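Local coordinates for CDP-4-keto-6-deoxy-D-glucose-3-dehydrase (Yersinia pseudotuberculosis, PDB 3BB8), which probably removes the C-3 hydroxyl of CDP-4-keto-6-deoxy-D-glucose in lipopolysaccharide sugar biosynthesis, using a pyridoxal-phosphate-type cofactor, at residues D140-Y144 against F347-L351; T167-L171 against S340-G346. The protein carries 1 engineered substitution. All coordinates share one frame; numbering follows the deposited sequence.

Interaction 1 (D140-Y144 against F347-L351); sequences DIPTY and FPITL
Tyr-144 meets Pro-348 and Thr-350 where a tight turn faces an extended strand, and no backbone hydrogen bond joins the two. The turn follows strand 133-140; it includes a cis peptide bond before Pro-142 and reaches Tyr-144 in a left-handed conformation (phi 66°). Strand 347-351 is the middle one of a three-stranded antiparallel sheet, flanked by 331-332 and 408-411. Along it, Pro-348 and Thr-350 point toward the turn, while Ile-349 points away from it to pack on Ile-331, Phe-409 and Ile-411.

The phenol of Tyr-144 spans the gap. Its OH lies 2.6 Å from Thr-350 OG1 in a short hydrogen bond that either hydroxyl could donate, and OG1 sits close to the ring plane, at the edge. With OG1 anti to the carbonyl carbon (chi1 -64°), Thr-350 turns its hydroxyl to the phenol; the same oxygen is hydrogen-bonded to Thr-408 OG1, so two hydroxyls hold it in a buried place. Pro-348 approaches the other half of the ring obliquely, CB lying 3.6 Å from Tyr-144 CE1 and CG 3.7 Å from Tyr-144 CD1. Earlier in the turn, Ile-141 CG2 lies 4.1 Å from Thr-350 OG1, and Arg-403 of helix 399-407 packs against both residues. Inside the turn, Thr-143 OG1 donates to Asp-140 OD1 on its anti side.

The side chain of Tyr-144, about 11 Å from the bound pyridoxal phosphate, joins the turn between strands 133-140 and 145-146 of the large-domain sheet to the small C-terminal sheet, the two-domain layout of the aspartate aminotransferase fold.

Interaction 2 (T167-L171 against S340-G346); sequences TLGNL and SDPSWFG
Just behind the pyridoxal-phosphate pocket, Leu-168 and Gly-169 run past Trp-344 and Phe-345. The Phe-345 side chain packs on that of the cofactor-binding Asp-194, about 3 Å away, and is about 5 Å from the bound cofactor at the nearest atoms. The two segments run nearly antiparallel, 175° apart end to end, yet share a single backbone hydrogen bond: Phe-345 N to Leu-168 O, 2.9 Å and close to straight, with the donor well above the carbonyl plane. Next to it the chains come close at Gly-169, whose CA makes a CH-O contact with Ser-343 O at 3.6 Å. Ser-198 OG ties the pair together, hydrogen-bonded to both Gly-169 O and Ser-343 N.

In the aspartate aminotransferase fold, 167-171 lies in the loop that leads from strand 159-165 of the central sheet to helix 174-184. Segment 340-346 passes over it, with an inverse gamma turn centred on Ser-343.

Asn-170 extends its amide with CG anti to the backbone N (chi1 -166°), laying it alongside the Trp-344 indole with the planes 22° apart; Asn-170 CG is 3.7 Å from Trp-344 CH2. Thr-337 N is hydrogen-bonded to the amide oxygen, while Phe-317 stacks on the indole. Pro-342 CB lies 3.8 Å above one indole face, toward its rim. At the pocket end, Leu-168 CD2 touches Phe-345 CD1 at 3.6 Å, the side chains crossing at about a right angle. At the other end, Leu-171 CD1 is pressed to Ser-340 CB, 3.4 Å away; the serine hydroxyl is hydrogen-bonded to Thr-337 O.

How the interactions relate
From the N terminus the segments come in the order 140-144, 167-171, 340-346 and 347-351, so interaction 2 closes a loop nested within the longer one closed by interaction 1. The inner loop carries residues of the cofactor pocket and the long helix 293-323, and its last segment leads straight into strand 347-351. The two contacts, with centres about 12 Å apart, also touch: Thr-143 O and Asn-170 ND2 are 3.0 Å apart, a probable hydrogen bond, and Pro-348 CB packs 3.6 Å from Leu-168 CD1. Together they join two connections of the large central sheet to one continuous run entering the small C-terminal sheet.

Interaction 1 (D140-Y144 against F347-L351)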
loop_
_atom_site.group_PDB
_atom_site.type_symbol
_atom_site.label_atom_id
_atom_site.label_comp_id
_atom_site.label_asym_id
_atom_site.label_seq_id
_atom_site.Cartn_x
_atom_site.Cartn_y
_atom_site.Cartn_z
ATOM N N ASP A 140 3.328 31.197 -3.061
ATOM C CA ASP A 140 4.067 32.286 -3.688
ATOM C C ASP A 140 4.729 31.831 -4.984
ATOM O O ASP A 140 5.220 30.705 -5.079
ATOM C CB ASP A 140 5.119 32.843 -2.727
ATOM C CG ASP A 140 6.136 33.725 -3.424
ATOM O OD1 ASP A 140 7.128 33.185 -3.955
ATOM O OD2 ASP A 140 5.942 34.959 -3.441
ATOM N N ILE A 141 4.739 32.711 -5.979
ATOM C CA ILE A 141 5.623 32.558 -7.129
ATOM C C ILE A 141 6.831 33.482 -7.023
ATOM O O ILE A 141 6.727 34.601 -6.521
ATOM C CB ILE A 141 4.884 32.844 -8.450
ATOM C CG1 ILE A 141 3.601 32.015 -8.535
ATOM C CG2 ILE A 141 5.788 32.558 -9.638
ATOM C CD1 ILE A 141 2.588 32.555 -9.520
ATOM N N PRO A 142 7.977 33.005 -7.500
ATOM C CA PRO A 142 8.030 31.767 -8.283
ATOM C C PRO A 142 8.761 30.656 -7.537
ATOM O O PRO A 142 9.384 29.799 -8.164
ATOM C CB PRO A 142 8.823 32.178 -9.524
ATOM C CG PRO A 142 9.690 33.293 -9.057
ATOM C CD PRO A 142 8.884 34.037 -8.031
ATOM N N THR A 143 8.682 30.675 -6.210
ATOM C CA THR A 143 9.127 29.548 -5.400
ATOM C C THR A 143 8.092 28.426 -5.401
ATOM O O THR A 143 8.434 27.254 -5.245
ATOM C CB THR A 143 9.406 29.973 -3.947
ATOM O OG1 THR A 143 8.166 30.202 -3.265
ATOM C CG2 THR A 143 10.240 31.245 -3.915
ATOM N N TYR A 144 6.828 28.794 -5.579
ATOM C CA TYR A 144 5.746 27.819 -5.630
ATOM C C TYR A 144 5.500 27.075 -4.317
ATOM O O TYR A 144 5.000 25.956 -4.310
ATOM C CB TYR A 144 5.975 26.839 -6.783
ATOM C CG TYR A 144 6.156 27.546 -8.105
ATOM C CD1 TYR A 144 7.431 27.792 -8.617
ATOM C CD2 TYR A 144 5.057 28.035 -8.812
ATOM C CE1 TYR A 144 7.611 28.507 -9.794
ATOM C CE2 TYR A 144 5.227 28.756 -9.986
ATOM C CZ TYR A 144 6.511 28.990 -10.473
ATOM O OH TYR A 144 6.692 29.720 -11.632
ATOM N N PHE A 347 11.640 21.625 -13.169
ATOM C CA PHE A 347 11.874 23.047 -13.449
ATOM C C PHE A 347 10.538 23.759 -13.699
ATOM O O PHE A 347 9.996 23.690 -14.798
ATOM C CB PHE A 347 12.763 23.168 -14.688
ATOM C CG PHE A 347 13.365 24.530 -14.881
ATOM C CD1 PHE A 347 14.493 24.915 -14.159
ATOM C CD2 PHE A 347 12.820 25.418 -15.804
ATOM C CE1 PHE A 347 15.077 26.165 -14.356
ATOM C CE2 PHE A 347 13.390 26.672 -16.013
ATOM C CZ PHE A 347 14.522 27.049 -15.290
ATOM N N PRO A 348 9.996 24.452 -12.682
ATOM C CA PRO A 348 8.718 25.170 -12.802
ATOM C C PRO A 348 8.794 26.528 -13.519
ATOM O O PRO A 348 9.621 27.382 -13.189
ATOM C CB PRO A 348 8.276 25.314 -11.351
ATOM C CG PRO A 348 9.590 25.555 -10.649
ATOM C CD PRO A 348 10.505 24.521 -11.298
ATOM N N ILE A 349 7.894 26.720 -14.478
ATOM C CA ILE A 349 7.838 27.945 -15.267
ATOM C C ILE A 349 6.417 28.489 -15.368
ATOM O O ILE A 349 5.484 27.749 -15.683
ATOM C CB ILE A 349 8.340 27.687 -16.705
ATOM C CG1 ILE A 349 9.797 27.223 -16.666
ATOM C CG2 ILE A 349 8.188 28.952 -17.551
ATOM C CD1 ILE A 349 10.282 26.662 -17.978
ATOM N N THR A 350 6.260 29.781 -15.100
ATOM C CA THR A 350 4.963 30.436 -15.219
ATOM C C THR A 350 4.916 31.351 -16.437
ATOM O O THR A 350 5.645 32.341 -16.511
ATOM C CB THR A 350 4.626 31.255 -13.959
ATOM O OG1 THR A 350 4.490 30.376 -12.835
ATOM C CG2 THR A 350 3.330 32.025 -14.155
ATOM N N LEU A 351 4.055 31.014 -17.392
ATOM C CA LEU A 351 3.913 31.803 -18.610
ATOM C C LEU A 351 3.088 33.062 -18.359
ATOM O O LEU A 351 1.981 32.993 -17.826
ATOM C CB LEU A 351 3.273 30.967 -19.719
ATOM C CG LEU A 351 2.737 31.739 -20.926
ATOM C CD1 LEU A 351 3.877 32.174 -21.836
ATOM C CD2 LEU A 351 1.725 30.902 -21.693
#

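Interaction 2 (T167-L171 against S340-G346)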
loop_
_atom_site.group_PDB
_atom_site.type_symbol
_atom_site.label_atom_id
_atom_site.label_comp_id
_atom_site.label_asym_id
_atom_site.label_seq_id
_atom_site.Cartn_x
_atom_site.Cartn_y
_atom_site.Cartn_z
ATOM N N THR A 167 7.375 21.767 -2.284
ATOM C CA THR A 167 7.015 21.667 -3.695
ATOM C C THR A 167 8.145 21.676 -4.703
ATOM O O THR A 167 8.947 22.597 -4.740
ATOM C CB THR A 167 6.004 22.766 -4.048
ATOM O OG1 THR A 167 4.902 22.679 -3.140
ATOM C CG2 THR A 167 5.493 22.604 -5.475
ATOM N N LEU A 168 8.178 20.630 -5.520
ATOM C CA LEU A 168 9.173 20.440 -6.564
ATOM C C LEU A 168 10.638 20.497 -6.132
ATOM O O LEU A 168 11.519 20.774 -6.947
ATOM C CB LEU A 168 8.929 21.439 -7.700
ATOM C CG LEU A 168 7.625 21.227 -8.480
ATOM C CD1 LEU A 168 7.439 22.364 -9.495
ATOM C CD2 LEU A 168 7.671 19.876 -9.184
ATOM N N GLY A 169 10.904 20.209 -4.864
ATOM C CA GLY A 169 12.276 20.232 -4.392
ATOM C C GLY A 169 12.596 21.540 -3.694
ATOM O O GLY A 169 13.454 21.589 -2.807
ATOM N N ASN A 170 11.905 22.606 -4.089
ATOM C CA ASN A 170 12.140 23.899 -3.467
ATOM C C ASN A 170 11.549 23.828 -2.063
ATOM O O ASN A 170 10.524 23.188 -1.842
ATOM C CB ASN A 170 11.502 25.017 -4.301
ATOM C CG ASN A 170 11.999 26.399 -3.899
ATOM O OD1 ASN A 170 13.141 26.557 -3.452
ATOM N ND2 ASN A 170 11.151 27.409 -4.071
ATOM N N LEU A 171 12.206 24.491 -1.118
ATOM C CA LEU A 171 11.786 24.450 0.279
ATOM C C LEU A 171 10.864 25.618 0.611
ATOM O O LEU A 171 11.122 26.757 0.221
ATOM C CB LEU A 171 13.004 24.463 1.205
ATOM C CG LEU A 171 14.018 23.334 1.006
ATOM C CD1 LEU A 171 15.074 23.734 -0.014
ATOM C CD2 LEU A 171 14.663 22.952 2.329
ATOM N N SER A 340 18.144 28.397 1.169
ATOM C CA SER A 340 17.868 26.985 0.947
ATOM C C SER A 340 18.659 26.488 -0.248
ATOM O O SER A 340 19.004 27.262 -1.135
ATOM C CB SER A 340 16.373 26.763 0.699
ATOM O OG SER A 340 16.017 27.098 -0.628
ATOM N N ASP A 341 18.954 25.195 -0.263
ATOM C CA ASP A 341 19.692 24.596 -1.365
ATOM C C ASP A 341 18.790 23.488 -1.920
ATOM O O ASP A 341 19.001 22.301 -1.676
ATOM C CB ASP A 341 21.025 24.030 -0.854
ATOM C CG ASP A 341 21.965 23.615 -1.978
ATOM O OD1 ASP A 341 21.638 23.851 -3.164
ATOM O OD2 ASP A 341 23.041 23.053 -1.671
ATOM N N PRO A 342 17.774 23.896 -2.675
ATOM C CA PRO A 342 16.751 22.963 -3.158
ATOM C C PRO A 342 17.343 21.900 -4.078
ATOM O O PRO A 342 18.002 22.235 -5.062
ATOM C CB PRO A 342 15.802 23.870 -3.943
ATOM C CG PRO A 342 16.660 24.993 -4.405
ATOM C CD PRO A 342 17.664 25.220 -3.310
ATOM N N SER A 343 17.105 20.634 -3.756
ATOM C CA SER A 343 17.334 19.547 -4.700
ATOM C C SER A 343 16.188 19.434 -5.700
ATOM O O SER A 343 15.257 18.652 -5.507
ATOM C CB SER A 343 17.515 18.221 -3.957
ATOM O OG SER A 343 17.752 17.158 -4.863
ATOM N N TRP A 344 16.263 20.220 -6.769
ATOM C CA TRP A 344 15.173 20.310 -7.732
ATOM C C TRP A 344 14.644 18.989 -8.263
ATOM O O TRP A 344 15.405 18.100 -8.657
ATOM C CB TRP A 344 15.559 21.228 -8.904
ATOM C CG TRP A 344 15.843 22.630 -8.458
ATOM C CD1 TRP A 344 17.068 23.177 -8.205
ATOM C CD2 TRP A 344 14.878 23.628 -8.104
ATOM N NE1 TRP A 344 16.926 24.455 -7.710
ATOM C CE2 TRP A 344 15.592 24.755 -7.636
ATOM C CE3 TRP A 344 13.480 23.677 -8.133
ATOM C CZ2 TRP A 344 14.951 25.923 -7.196
ATOM C CZ3 TRP A 344 12.840 24.842 -7.694
ATOM C CH2 TRP A 344 13.580 25.948 -7.232
ATOM N N PHE A 345 13.315 18.885 -8.246
ATOM C CA PHE A 345 12.588 17.713 -8.722
ATOM C C PHE A 345 12.270 17.955 -10.189
ATOM O O PHE A 345 12.352 17.049 -11.024
ATOM C CB PHE A 345 11.291 17.550 -7.913
ATOM C CG PHE A 345 10.379 16.463 -8.420
ATOM C CD1 PHE A 345 9.395 16.742 -9.361
ATOM C CD2 PHE A 345 10.499 15.160 -7.949
ATOM C CE1 PHE A 345 8.542 15.740 -9.824
ATOM C CE2 PHE A 345 9.651 14.151 -8.408
ATOM C CZ PHE A 345 8.671 14.444 -9.346
ATOM N N GLY A 346 11.903 19.198 -10.478
ATOM C CA GLY A 346 11.577 19.605 -11.833
ATOM C C GLY A 346 11.845 21.089 -11.971
ATOM O O GLY A 346 12.222 21.743 -10.995
#